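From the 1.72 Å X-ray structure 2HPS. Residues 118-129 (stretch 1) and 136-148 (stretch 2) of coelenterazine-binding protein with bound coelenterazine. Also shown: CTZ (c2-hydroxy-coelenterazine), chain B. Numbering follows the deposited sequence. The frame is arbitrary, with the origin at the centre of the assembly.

Stretch 1, residues 118-129: YVSLPEFKAFLQ
Stretch 2, residues 136-148: TDDKAITCFNTLD

At the apolar centre, F124 (chi1 t, chi2 103°) points toward the second helix and sits as a knob among A140, C143, F144 and L147. F144 (chi1 t, chi2 85°) points back, and the two rings form an edge-to-face pair, the edge of F144 turned to the face of F124, with centroids 5.4 Å apart and planes at 76°. The closest side-chain atoms of the pair are F124 CG and F144 CD1, at 3.7 Å. F144 CB also lies over the F124 face, 4.0 Å from the ring centroid, a CH-pi contact. Around the edge of the F124 ring come C143 SG, 3.8 Å from F124 CZ, and L147 CD2, 4.0 Å from F124 CE1. C143 is t and L147 has an off-well chi1 of -97° with chi2 p.

This centre joins helix 121-129 to helix 137-147 of the same chain, their axes 9.4 Å apart at closest approach and their N-to-C directions 128° apart, closer to antiparallel than to parallel. Both are regular α-helices, with phi near -60° and psi near -45° over most of their length and backbone bonds from N of each residue to O of the residue four before it, such as K125 N to L121 O at 2.8 Å and F144 N to A140 O at 3.1 Å. The register is set by K125 CA lying 5.6 Å from A140 CA and L121 CA lying 6.5 Å from F144 CA; together the stretches bury 604 Å².

The F144 ring is in turn covered by L121 (chi1 t, chi2 p), whose CB stands 3.9 Å from the ring centroid, only 7° off the normal, while L121 CD1 reaches F144 CG at 3.6 Å. The ring thus lies against the start of the first helix: F144 CE1 is 3.4 Å from L121 N, and V119 O lies near the ring plane, 3.8 Å from F144 CE1. There S120 (chi1 p) caps the helix through a weak bond from E123 N to S120 OG, 3.3 Å, and S120 N returns a 2.8 Å bond to E123 OE1.

Farther along, L128 (chi1 t, chi2 p) lays CD2 4.0 Å from A140 CB, the small alanine lying where the CA atoms come nearest. Coelenterazine borders this apolar layer: its C31 is 3.4 Å from F124 CZ and its C6 is 3.7 Å from L128 CD1.

Outward, I141 (m, t) brings CG1 to 3.9 Å from L121 CD1 and 4.1 Å from K125 CD. The polar edge gathers at D137 (chi1 m), in the first turn of a helix capped by T136 (chi1 p), whose OG1 accepts from K139 N at 3.1 Å. Q129 (m, t, chi3 -43°) donates from NE2 to D137 OD1 at 2.8 Å and 170°, nearly linear. K125, extended through three t torsions before chi4 turns m, makes a salt bridge from NZ to the same D137 OD1, its hydrogen bond weak at 3.2 Å, and donates to Q129 OE1 at 2.9 Å. The three side chains therefore close a small polar network.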

# COMPACT_ATOMS: atom_id res chain seq x y z
N TYR A 118 18.09 2.68 0.32
CA TYR A 118 17.70 3.78 1.23
C TYR A 118 16.84 4.80 0.51
O TYR A 118 17.04 5.06 -0.67
CB TYR A 118 18.92 4.51 1.79
CG TYR A 118 19.80 3.64 2.63
CD1 TYR A 118 19.51 3.40 3.98
CD2 TYR A 118 20.91 3.01 2.06
CE1 TYR A 118 20.33 2.56 4.74
CE2 TYR A 118 21.72 2.18 2.81
CZ TYR A 118 21.42 1.95 4.14
OH TYR A 118 22.26 1.11 4.86
N VAL A 119 15.89 5.38 1.23
CA VAL A 119 15.08 6.48 0.68
C VAL A 119 15.06 7.67 1.65
O VAL A 119 14.88 7.49 2.85
CB VAL A 119 13.62 6.02 0.30
CG1 VAL A 119 13.65 4.90 -0.75
CG2 VAL A 119 12.81 5.59 1.51
N SER A 120 15.27 8.87 1.12
CA SER A 120 15.25 10.08 1.92
C SER A 120 13.85 10.67 1.96
O SER A 120 12.95 10.24 1.21
CB SER A 120 16.17 11.13 1.28
OG SER A 120 15.61 11.53 0.02
N LEU A 121 13.67 11.69 2.80
CA LEU A 121 12.40 12.40 2.84
C LEU A 121 11.99 12.98 1.48
O LEU A 121 10.86 12.74 1.04
CB LEU A 121 12.36 13.45 3.96
CG LEU A 121 11.12 14.36 3.99
CD1 LEU A 121 9.83 13.58 4.23
CD2 LEU A 121 11.33 15.42 5.10
N PRO A 122 12.87 13.77 0.81
CA PRO A 122 12.47 14.28 -0.51
C PRO A 122 11.99 13.18 -1.46
O PRO A 122 10.97 13.35 -2.14
CB PRO A 122 13.76 14.92 -1.03
CG PRO A 122 14.43 15.41 0.21
CD PRO A 122 14.19 14.31 1.22
N GLU A 123 12.69 12.05 -1.50
CA GLU A 123 12.30 10.94 -2.38
C GLU A 123 10.92 10.37 -2.04
O GLU A 123 10.05 10.19 -2.91
CB GLU A 123 13.32 9.80 -2.26
CG GLU A 123 14.60 10.09 -3.02
CD GLU A 123 15.65 9.02 -2.81
OE1 GLU A 123 15.92 8.65 -1.64
OE2 GLU A 123 16.19 8.53 -3.82
N PHE A 124 10.75 10.10 -0.75
CA PHE A 124 9.54 9.50 -0.18
C PHE A 124 8.35 10.44 -0.38
O PHE A 124 7.30 10.01 -0.85
CB PHE A 124 9.83 9.28 1.29
CG PHE A 124 8.73 8.64 2.07
CD1 PHE A 124 8.80 7.28 2.41
CD2 PHE A 124 7.65 9.40 2.53
CE1 PHE A 124 7.79 6.69 3.19
CE2 PHE A 124 6.64 8.81 3.30
CZ PHE A 124 6.72 7.47 3.64
N LYS A 125 8.53 11.71 -0.05
CA LYS A 125 7.45 12.71 -0.22
C LYS A 125 7.02 12.86 -1.69
O LYS A 125 5.81 12.93 -1.97
CB LYS A 125 7.89 14.05 0.38
CG LYS A 125 6.85 15.18 0.33
CD LYS A 125 7.44 16.47 0.94
CE LYS A 125 6.51 17.68 0.80
NZ LYS A 125 6.40 18.14 -0.63
N ALA A 126 7.99 12.91 -2.61
CA ALA A 126 7.68 13.04 -4.04
C ALA A 126 6.87 11.85 -4.53
O ALA A 126 5.88 12.01 -5.27
CB ALA A 126 8.97 13.18 -4.87
N PHE A 127 7.26 10.65 -4.08
CA PHE A 127 6.55 9.44 -4.47
C PHE A 127 5.13 9.39 -3.89
O PHE A 127 4.14 9.17 -4.60
CB PHE A 127 7.34 8.18 -4.09
CG PHE A 127 6.60 6.90 -4.40
CD1 PHE A 127 6.75 6.28 -5.64
CD2 PHE A 127 5.73 6.33 -3.46
CE1 PHE A 127 6.05 5.12 -5.94
CE2 PHE A 127 5.04 5.16 -3.75
CZ PHE A 127 5.20 4.56 -4.99
N LEU A 128 5.03 9.63 -2.59
CA LEU A 128 3.75 9.55 -1.91
C LEU A 128 2.75 10.58 -2.44
O LEU A 128 1.57 10.28 -2.60
CB LEU A 128 3.94 9.70 -0.40
CG LEU A 128 2.66 9.54 0.41
CD1 LEU A 128 1.97 8.19 0.10
CD2 LEU A 128 3.00 9.66 1.90
N GLN A 129 3.23 11.79 -2.74
CA GLN A 129 2.34 12.83 -3.28
C GLN A 129 2.03 12.66 -4.77
O GLN A 129 1.11 13.29 -5.29
CB GLN A 129 2.90 14.20 -2.98
CG GLN A 129 2.86 14.50 -1.47
CD GLN A 129 3.33 15.90 -1.15
OE1 GLN A 129 4.32 16.36 -1.71
NE2 GLN A 129 2.60 16.58 -0.27
N THR A 136 -1.46 16.35 1.88
CA THR A 136 -0.71 17.54 2.30
C THR A 136 0.74 17.19 2.60
O THR A 136 1.06 16.04 2.95
CB THR A 136 -1.30 18.17 3.57
OG1 THR A 136 -1.29 17.22 4.63
CG2 THR A 136 -2.74 18.62 3.34
N ASP A 137 1.61 18.19 2.53
CA ASP A 137 3.00 18.02 2.97
C ASP A 137 3.06 17.48 4.41
O ASP A 137 3.85 16.58 4.71
CB ASP A 137 3.79 19.33 2.86
CG ASP A 137 3.89 19.84 1.44
OD1 ASP A 137 3.61 19.11 0.47
OD2 ASP A 137 4.26 21.03 1.28
N ASP A 138 2.22 18.02 5.30
CA ASP A 138 2.14 17.55 6.67
C ASP A 138 1.89 16.05 6.73
O ASP A 138 2.62 15.33 7.38
CB ASP A 138 1.07 18.30 7.48
CG ASP A 138 0.87 17.71 8.86
OD1 ASP A 138 1.86 17.64 9.62
OD2 ASP A 138 -0.26 17.30 9.19
N LYS A 139 0.88 15.56 6.00
CA LYS A 139 0.61 14.13 6.00
C LYS A 139 1.76 13.30 5.47
O LYS A 139 2.08 12.25 6.04
CB LYS A 139 -0.70 13.80 5.27
CG LYS A 139 -1.93 14.23 6.07
CD LYS A 139 -3.22 13.92 5.31
CE LYS A 139 -4.39 14.81 5.79
NZ LYS A 139 -4.52 14.87 7.27
N ALA A 140 2.39 13.75 4.38
CA ALA A 140 3.46 12.96 3.77
C ALA A 140 4.68 12.89 4.69
O ALA A 140 5.30 11.86 4.84
CB ALA A 140 3.84 13.55 2.42
N ILE A 141 4.97 14.02 5.33
CA ILE A 141 6.16 14.13 6.17
C ILE A 141 5.95 13.40 7.50
O ILE A 141 6.86 12.75 8.02
CB ILE A 141 6.55 15.61 6.38
CG1 ILE A 141 6.99 16.19 5.03
CG2 ILE A 141 7.66 15.74 7.44
CD1 ILE A 141 7.09 17.70 4.97
N THR A 142 4.74 13.50 8.04
CA THR A 142 4.37 12.72 9.22
C THR A 142 4.57 11.23 8.97
O THR A 142 5.12 10.52 9.82
CB THR A 142 2.91 12.99 9.65
OG1 THR A 142 2.82 14.33 10.16
CG2 THR A 142 2.47 12.00 10.72
N CYS A 143 4.13 10.77 7.80
CA CYS A 143 4.24 9.37 7.41
C CYS A 143 5.72 8.93 7.37
O CYS A 143 6.10 7.89 7.98
CB CYS A 143 3.53 9.15 6.07
SG CYS A 143 3.46 7.41 5.54
N PHE A 144 6.55 9.71 6.68
CA PHE A 144 7.99 9.45 6.61
C PHE A 144 8.58 9.36 8.01
O PHE A 144 9.32 8.42 8.33
CB PHE A 144 8.72 10.57 5.86
CG PHE A 144 10.23 10.40 5.86
CD1 PHE A 144 10.85 9.59 4.89
CD2 PHE A 144 11.02 10.98 6.85
CE1 PHE A 144 12.24 9.39 4.90
CE2 PHE A 144 12.42 10.79 6.87
CZ PHE A 144 13.02 10.00 5.89
N ASN A 145 8.29 10.38 8.84
CA ASN A 145 8.87 10.45 10.18
C ASN A 145 8.59 9.20 11.02
O ASN A 145 9.46 8.69 11.72
CB ASN A 145 8.39 11.71 10.89
CG ASN A 145 9.11 11.95 12.21
OD1 ASN A 145 10.35 12.02 12.25
ND2 ASN A 145 8.33 12.07 13.30
N THR A 146 7.36 8.70 10.95
CA THR A 146 6.99 7.50 11.67
C THR A 146 7.67 6.24 11.09
O THR A 146 8.18 5.40 11.84
CB THR A 146 5.44 7.33 11.73
OG1 THR A 146 4.84 8.48 12.37
CG2 THR A 146 5.08 6.04 12.50
N LEU A 147 7.70 6.11 9.76
CA LEU A 147 8.29 4.93 9.14
C LEU A 147 9.80 4.87 9.30
O LEU A 147 10.41 3.80 9.22
CB LEU A 147 7.91 4.85 7.67
CG LEU A 147 6.71 3.95 7.36
CD1 LEU A 147 5.46 4.41 8.06
CD2 LEU A 147 6.45 3.98 5.86
N ASP A 148 10.39 6.05 9.50
CA ASP A 148 11.80 6.21 9.87
C ASP A 148 11.91 5.89 11.37
O ASP A 148 12.19 6.77 12.21
CB ASP A 148 12.24 7.65 9.57
CG ASP A 148 13.70 7.95 9.93
OD1 ASP A 148 14.53 7.01 10.00
OD2 ASP A 148 14.00 9.14 10.15
N1 CTZ B . -0.17 3.78 -1.06
C2 CTZ B . -1.04 4.22 -2.01
C3 CTZ B . -1.65 5.38 -1.36
N4 CTZ B . -1.15 5.58 -0.15
C5 CTZ B . -1.41 6.51 0.79
C6 CTZ B . -0.73 6.45 2.01
N7 CTZ B . 0.19 5.49 2.24
C8 CTZ B . 0.49 4.55 1.32
C9 CTZ B . -0.25 4.59 0.04
C10 CTZ B . -1.28 3.61 -3.37
C11 CTZ B . -1.83 2.23 -3.13
C12 CTZ B . -1.07 1.11 -3.48
C13 CTZ B . -1.54 -0.17 -3.26
C14 CTZ B . -2.81 -0.33 -2.68
C15 CTZ B . -3.58 0.78 -2.31
C16 CTZ B . -3.09 2.07 -2.54
O17 CTZ B . -3.27 -1.59 -2.46
O18 CTZ B . -2.57 6.14 -1.87
C19 CTZ B . -0.99 7.49 3.03
C20 CTZ B . -2.26 8.03 3.22
C21 CTZ B . -2.47 9.01 4.18
C22 CTZ B . -1.40 9.47 4.96
C23 CTZ B . -0.12 8.95 4.78
C24 CTZ B . 0.08 7.96 3.81
O25 CTZ B . -1.63 10.43 5.89
C26 CTZ B . 1.49 3.44 1.56
C27 CTZ B . 2.87 3.95 1.22
C28 CTZ B . 3.59 3.43 0.15
C29 CTZ B . 4.87 3.93 -0.12
C30 CTZ B . 5.40 4.95 0.68
C31 CTZ B . 4.68 5.46 1.76
C32 CTZ B . 3.41 4.95 2.04